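Alpha/beta hydrolase (Pseudomonas aeruginosa PAO1, PDB 4R1D) is probably a calcium-binding lipase of the alpha/beta hydrolase fold, a type VI secretion effector held in check by its partner Tli4. Local coordinates at residues S288-G300 and G307-N319. Sequence-based numbering, arbitrary orientation.
Sequences STIYHHMRCGYEG and GRNAGEVTAIVAN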
loop_
_atom_site.group_PDB
_atom_site.type_symbol
_atom_site.label_atom_id
_atom_site.label_comp_id
_atom_site.label_asym_id
_atom_site.label_seq_id
_atom_site.Cartn_x
_atom_site.Cartn_y
_atom_site.Cartn_z
ATOM N N SER A 288 6.931 -4.582 16.110
ATOM C CA SER A 288 5.846 -4.488 17.081
ATOM C C SER A 288 4.974 -3.231 16.894
ATOM O O SER A 288 3.874 -3.136 17.443
ATOM C CB SER A 288 6.412 -4.545 18.512
ATOM O OG SER A 288 7.430 -3.575 18.674
ATOM N N THR A 289 5.455 -2.246 16.138
ATOM C CA THR A 289 4.625 -1.063 15.933
ATOM C C THR A 289 3.279 -1.402 15.300
ATOM O O THR A 289 2.306 -0.700 15.537
ATOM C CB THR A 289 5.316 0.050 15.094
ATOM O OG1 THR A 289 5.530 -0.415 13.748
ATOM C CG2 THR A 289 6.631 0.483 15.738
ATOM N N ILE A 290 3.206 -2.472 14.513
ATOM C CA ILE A 290 1.937 -2.811 13.853
ATOM C C ILE A 290 0.850 -3.080 14.884
ATOM O O ILE A 290 -0.324 -2.775 14.664
ATOM C CB ILE A 290 2.062 -4.012 12.865
ATOM C CG1 ILE A 290 0.788 -4.140 12.019
ATOM C CG2 ILE A 290 2.320 -5.313 13.608
ATOM C CD1 ILE A 290 0.798 -5.351 11.096
ATOM N N TYR A 291 1.242 -3.634 16.029
ATOM C CA TYR A 291 0.274 -3.853 17.097
ATOM C C TYR A 291 -0.212 -2.519 17.659
ATOM O O TYR A 291 -1.398 -2.318 17.846
ATOM C CB TYR A 291 0.891 -4.718 18.197
ATOM C CG TYR A 291 -0.073 -5.114 19.285
ATOM C CD1 TYR A 291 -0.400 -4.220 20.298
ATOM C CD2 TYR A 291 -0.624 -6.387 19.325
ATOM C CE1 TYR A 291 -1.263 -4.567 21.299
ATOM C CE2 TYR A 291 -1.502 -6.752 20.341
ATOM C CZ TYR A 291 -1.802 -5.835 21.329
ATOM O OH TYR A 291 -2.677 -6.158 22.344
ATOM N N HIS A 292 0.705 -1.597 17.928
ATOM C CA HIS A 292 0.292 -0.287 18.418
ATOM C C HIS A 292 -0.712 0.340 17.464
ATOM O O HIS A 292 -1.783 0.787 17.873
ATOM C CB HIS A 292 1.482 0.667 18.558
ATOM C CG HIS A 292 1.066 2.084 18.804
ATOM N ND1 HIS A 292 0.715 2.941 17.783
ATOM C CD2 HIS A 292 0.886 2.776 19.955
ATOM C CE1 HIS A 292 0.359 4.109 18.292
ATOM N NE2 HIS A 292 0.454 4.036 19.609
ATOM N N HIS A 293 -0.360 0.371 16.182
ATOM C CA HIS A 293 -1.183 1.068 15.202
ATOM C C HIS A 293 -2.565 0.449 15.028
ATOM O O HIS A 293 -3.549 1.173 14.938
ATOM C CB HIS A 293 -0.437 1.186 13.870
ATOM C CG HIS A 293 0.877 1.886 14.003
ATOM N ND1 HIS A 293 1.893 1.766 13.078
ATOM C CD2 HIS A 293 1.349 2.699 14.976
ATOM C CE1 HIS A 293 2.929 2.488 13.471
ATOM N NE2 HIS A 293 2.625 3.064 14.622
ATOM N N MET A 294 -2.635 -0.881 15.011
ATOM C CA MET A 294 -3.903 -1.566 14.862
ATOM C C MET A 294 -4.793 -1.422 16.092
ATOM O O MET A 294 -6.011 -1.460 15.979
ATOM C CB MET A 294 -3.694 -3.046 14.519
ATOM C CG MET A 294 -3.129 -3.255 13.113
ATOM S SD MET A 294 -3.042 -4.988 12.647
ATOM C CE MET A 294 -4.788 -5.291 12.363
ATOM N N ARG A 295 -4.191 -1.257 17.262
ATOM C CA ARG A 295 -5.003 -1.110 18.472
ATOM C C ARG A 295 -5.270 0.349 18.869
ATOM O O ARG A 295 -6.242 0.621 19.586
ATOM C CB ARG A 295 -4.385 -1.886 19.651
ATOM C CG ARG A 295 -4.377 -3.409 19.486
ATOM C CD ARG A 295 -5.772 -3.948 19.299
ATOM N NE ARG A 295 -6.644 -3.570 20.409
ATOM C CZ ARG A 295 -6.772 -4.280 21.530
ATOM N NH1 ARG A 295 -6.091 -5.404 21.689
ATOM N NH2 ARG A 295 -7.597 -3.871 22.490
ATOM N N CYS A 296 -4.446 1.287 18.396
ATOM C CA CYS A 296 -4.530 2.679 18.866
ATOM C C CYS A 296 -4.648 3.744 17.780
ATOM O O CYS A 296 -4.865 4.912 18.097
ATOM C CB CYS A 296 -3.297 3.053 19.696
ATOM S SG CYS A 296 -2.899 1.939 21.055
ATOM N N GLY A 297 -4.448 3.360 16.522
ATOM C CA GLY A 297 -4.289 4.332 15.448
ATOM C C GLY A 297 -2.851 4.804 15.341
ATOM O O GLY A 297 -2.039 4.569 16.235
ATOM N N TYR A 298 -2.510 5.467 14.238
ATOM C CA TYR A 298 -1.209 6.109 14.141
ATOM C C TYR A 298 -1.170 7.350 15.030
ATOM O O TYR A 298 -2.203 7.949 15.302
ATOM C CB TYR A 298 -0.904 6.500 12.694
ATOM C CG TYR A 298 -0.507 5.321 11.846
ATOM C CD1 TYR A 298 -1.443 4.353 11.470
ATOM C CD2 TYR A 298 0.805 5.161 11.435
ATOM C CE1 TYR A 298 -1.063 3.264 10.701
ATOM C CE2 TYR A 298 1.187 4.078 10.675
ATOM C CZ TYR A 298 0.257 3.140 10.312
ATOM O OH TYR A 298 0.663 2.057 9.561
ATOM N N GLU A 299 0.029 7.731 15.456
ATOM C CA GLU A 299 0.226 8.951 16.232
ATOM C C GLU A 299 0.151 10.192 15.341
ATOM O O GLU A 299 0.392 10.121 14.137
ATOM C CB GLU A 299 1.575 8.901 16.955
ATOM C CG GLU A 299 1.806 7.616 17.744
ATOM C CD GLU A 299 3.137 7.610 18.486
ATOM O OE1 GLU A 299 3.267 8.363 19.477
ATOM O OE2 GLU A 299 4.050 6.857 18.077
ATOM N N GLY A 300 -0.183 11.331 15.945
ATOM C CA GLY A 300 -0.363 12.567 15.207
ATOM C C GLY A 300 0.886 13.034 14.488
ATOM O O GLY A 300 0.805 13.729 13.478
ATOM N N GLY A 307 -4.803 5.514 9.577
ATOM C CA GLY A 307 -5.925 5.810 10.447
ATOM C C GLY A 307 -5.513 6.420 11.772
ATOM O O GLY A 307 -4.348 6.342 12.170
ATOM N N ARG A 308 -6.486 7.029 12.448
ATOM C CA ARG A 308 -6.228 7.739 13.700
ATOM C C ARG A 308 -6.775 7.002 14.916
ATOM O O ARG A 308 -6.684 7.497 16.039
ATOM C CB ARG A 308 -6.846 9.128 13.646
ATOM C CG ARG A 308 -6.236 10.009 12.592
ATOM C CD ARG A 308 -4.758 10.192 12.845
ATOM N NE ARG A 308 -4.198 11.166 11.920
ATOM C CZ ARG A 308 -2.907 11.450 11.831
ATOM N NH1 ARG A 308 -2.034 10.832 12.616
ATOM N NH2 ARG A 308 -2.498 12.354 10.953
ATOM N N ASN A 309 -7.360 5.839 14.685
ATOM C CA ASN A 309 -7.756 4.953 15.777
ATOM C C ASN A 309 -7.727 3.508 15.298
ATOM O O ASN A 309 -7.444 3.222 14.116
ATOM C CB ASN A 309 -9.125 5.340 16.377
ATOM C CG ASN A 309 -10.252 5.308 15.356
ATOM O OD1 ASN A 309 -10.295 4.446 14.489
ATOM N ND2 ASN A 309 -11.184 6.254 15.468
ATOM N N ALA A 310 -7.992 2.594 16.221
ATOM C CA ALA A 310 -7.936 1.169 15.936
ATOM C C ALA A 310 -8.766 0.774 14.719
ATOM O O ALA A 310 -8.286 0.059 13.842
ATOM C CB ALA A 310 -8.408 0.383 17.155
ATOM N N GLY A 311 -10.020 1.214 14.688
ATOM C CA GLY A 311 -10.951 0.774 13.662
ATOM C C GLY A 311 -10.498 1.204 12.277
ATOM O O GLY A 311 -10.660 0.464 11.307
ATOM N N GLU A 312 -9.954 2.411 12.177
ATOM C CA GLU A 312 -9.507 2.926 10.882
ATOM C C GLU A 312 -8.312 2.146 10.352
ATOM O O GLU A 312 -8.276 1.753 9.192
ATOM C CB GLU A 312 -9.174 4.416 10.985
ATOM C CG GLU A 312 -10.436 5.250 11.167
ATOM C CD GLU A 312 -10.185 6.744 11.229
ATOM O OE1 GLU A 312 -9.019 7.180 11.206
ATOM O OE2 GLU A 312 -11.177 7.489 11.334
ATOM N N VAL A 313 -7.335 1.906 11.212
ATOM C CA VAL A 313 -6.146 1.194 10.771
ATOM C C VAL A 313 -6.486 -0.251 10.492
ATOM O O VAL A 313 -6.075 -0.814 9.484
ATOM C CB VAL A 313 -5.044 1.240 11.836
ATOM C CG1 VAL A 313 -3.848 0.394 11.384
ATOM C CG2 VAL A 313 -4.623 2.678 12.092
ATOM N N THR A 314 -7.238 -0.859 11.406
ATOM C CA THR A 314 -7.558 -2.272 11.294
ATOM C C THR A 314 -8.353 -2.577 10.022
ATOM O O THR A 314 -8.135 -3.600 9.394
ATOM C CB THR A 314 -8.316 -2.746 12.546
ATOM O OG1 THR A 314 -7.432 -2.670 13.676
ATOM C CG2 THR A 314 -8.788 -4.179 12.376
ATOM N N ALA A 315 -9.245 -1.670 9.636
ATOM C CA ALA A 315 -10.060 -1.861 8.437
ATOM C C ALA A 315 -9.214 -2.040 7.180
ATOM O O ALA A 315 -9.599 -2.757 6.261
ATOM C CB ALA A 315 -11.015 -0.684 8.245
ATOM N N ILE A 316 -8.084 -1.347 7.130
ATOM C CA ILE A 316 -7.185 -1.472 5.987
ATOM C C ILE A 316 -6.134 -2.578 6.179
ATOM O O ILE A 316 -6.022 -3.504 5.356
ATOM C CB ILE A 316 -6.547 -0.114 5.667
ATOM C CG1 ILE A 316 -7.641 0.932 5.451
ATOM C CG2 ILE A 316 -5.645 -0.215 4.437
ATOM C CD1 ILE A 316 -7.113 2.344 5.363
ATOM N N VAL A 317 -5.394 -2.513 7.282
ATOM C CA VAL A 317 -4.262 -3.403 7.474
ATOM C C VAL A 317 -4.672 -4.871 7.560
ATOM O O VAL A 317 -4.004 -5.734 7.007
ATOM C CB VAL A 317 -3.452 -2.994 8.732
ATOM C CG1 VAL A 317 -2.341 -3.997 9.017
ATOM C CG2 VAL A 317 -2.872 -1.590 8.538
ATOM N N ALA A 318 -5.776 -5.160 8.247
ATOM C CA ALA A 318 -6.168 -6.549 8.485
ATOM C C ALA A 318 -6.621 -7.246 7.211
ATOM O O ALA A 318 -6.804 -8.461 7.198
ATOM C CB ALA A 318 -7.262 -6.647 9.588
ATOM N N ASN A 319 -6.783 -6.474 6.137
ATOM C CA ASN A 319 -7.122 -7.033 4.817
ATOM C C ASN A 319 -5.984 -7.029 3.802
ATOM O O ASN A 319 -6.180 -7.393 2.632
ATOM C CB ASN A 319 -8.324 -6.291 4.228
ATOM C CG ASN A 319 -9.565 -6.522 5.020
ATOM O OD1 ASN A 319 -10.133 -5.595 5.592
ATOM N ND2 ASN A 319 -9.985 -7.773 5.092
#
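M294 lies across helix 310-317, its side chain running past V313, T314 and V317 to A318. CG touches V313 CG1, the two side chains crossing at about a right angle, SD sits 3.8 Å from V317 CG1, and the bend at the end of the chain (chi3 74°) carries CE on to A318 CB at 4.0 Å. I290, one turn earlier, extends CD1 to the same V317 methyl. V313 points at helix 289-296: its CG2 packs against the carbonyl oxygen of H293 and reaches CD1 of Y298, 3.6 Å away, at the edge of the ring and near its plane. One face of that ring is taken by the H293 imidazole. A310 CB presses on the carbonyl oxygens of M294 and R295, and T314 OG1 comes within 3.0 Å of M294 O. The axes of helices 289-296 and 310-317 approach to 6.7 Å, at 119° between their directions. They are a pair of consecutive helices joined by a loop, in the insertion between strands 274-280 and 427-432 of the alpha/beta hydrolase sheet, away from the calcium site. Where helix 289-296 ends, G297 turns with positive phi and brings its CA against the backbone of R308. Y298 ties the two segments together: its N donates to G307 O at 2.9 Å, with an angle of 158° at the hydrogen. Further out, N309 is the N-cap of helix 310-317, its OD1 taking the amide of E312, whose OE1 in turn accepts from R308 N at 2.8 Å. The N464 side-chain amide bonds to both C296 O and R308 O, bridging the two segments from outside, while V317 also rests on A323 and L324 of helix 321-324.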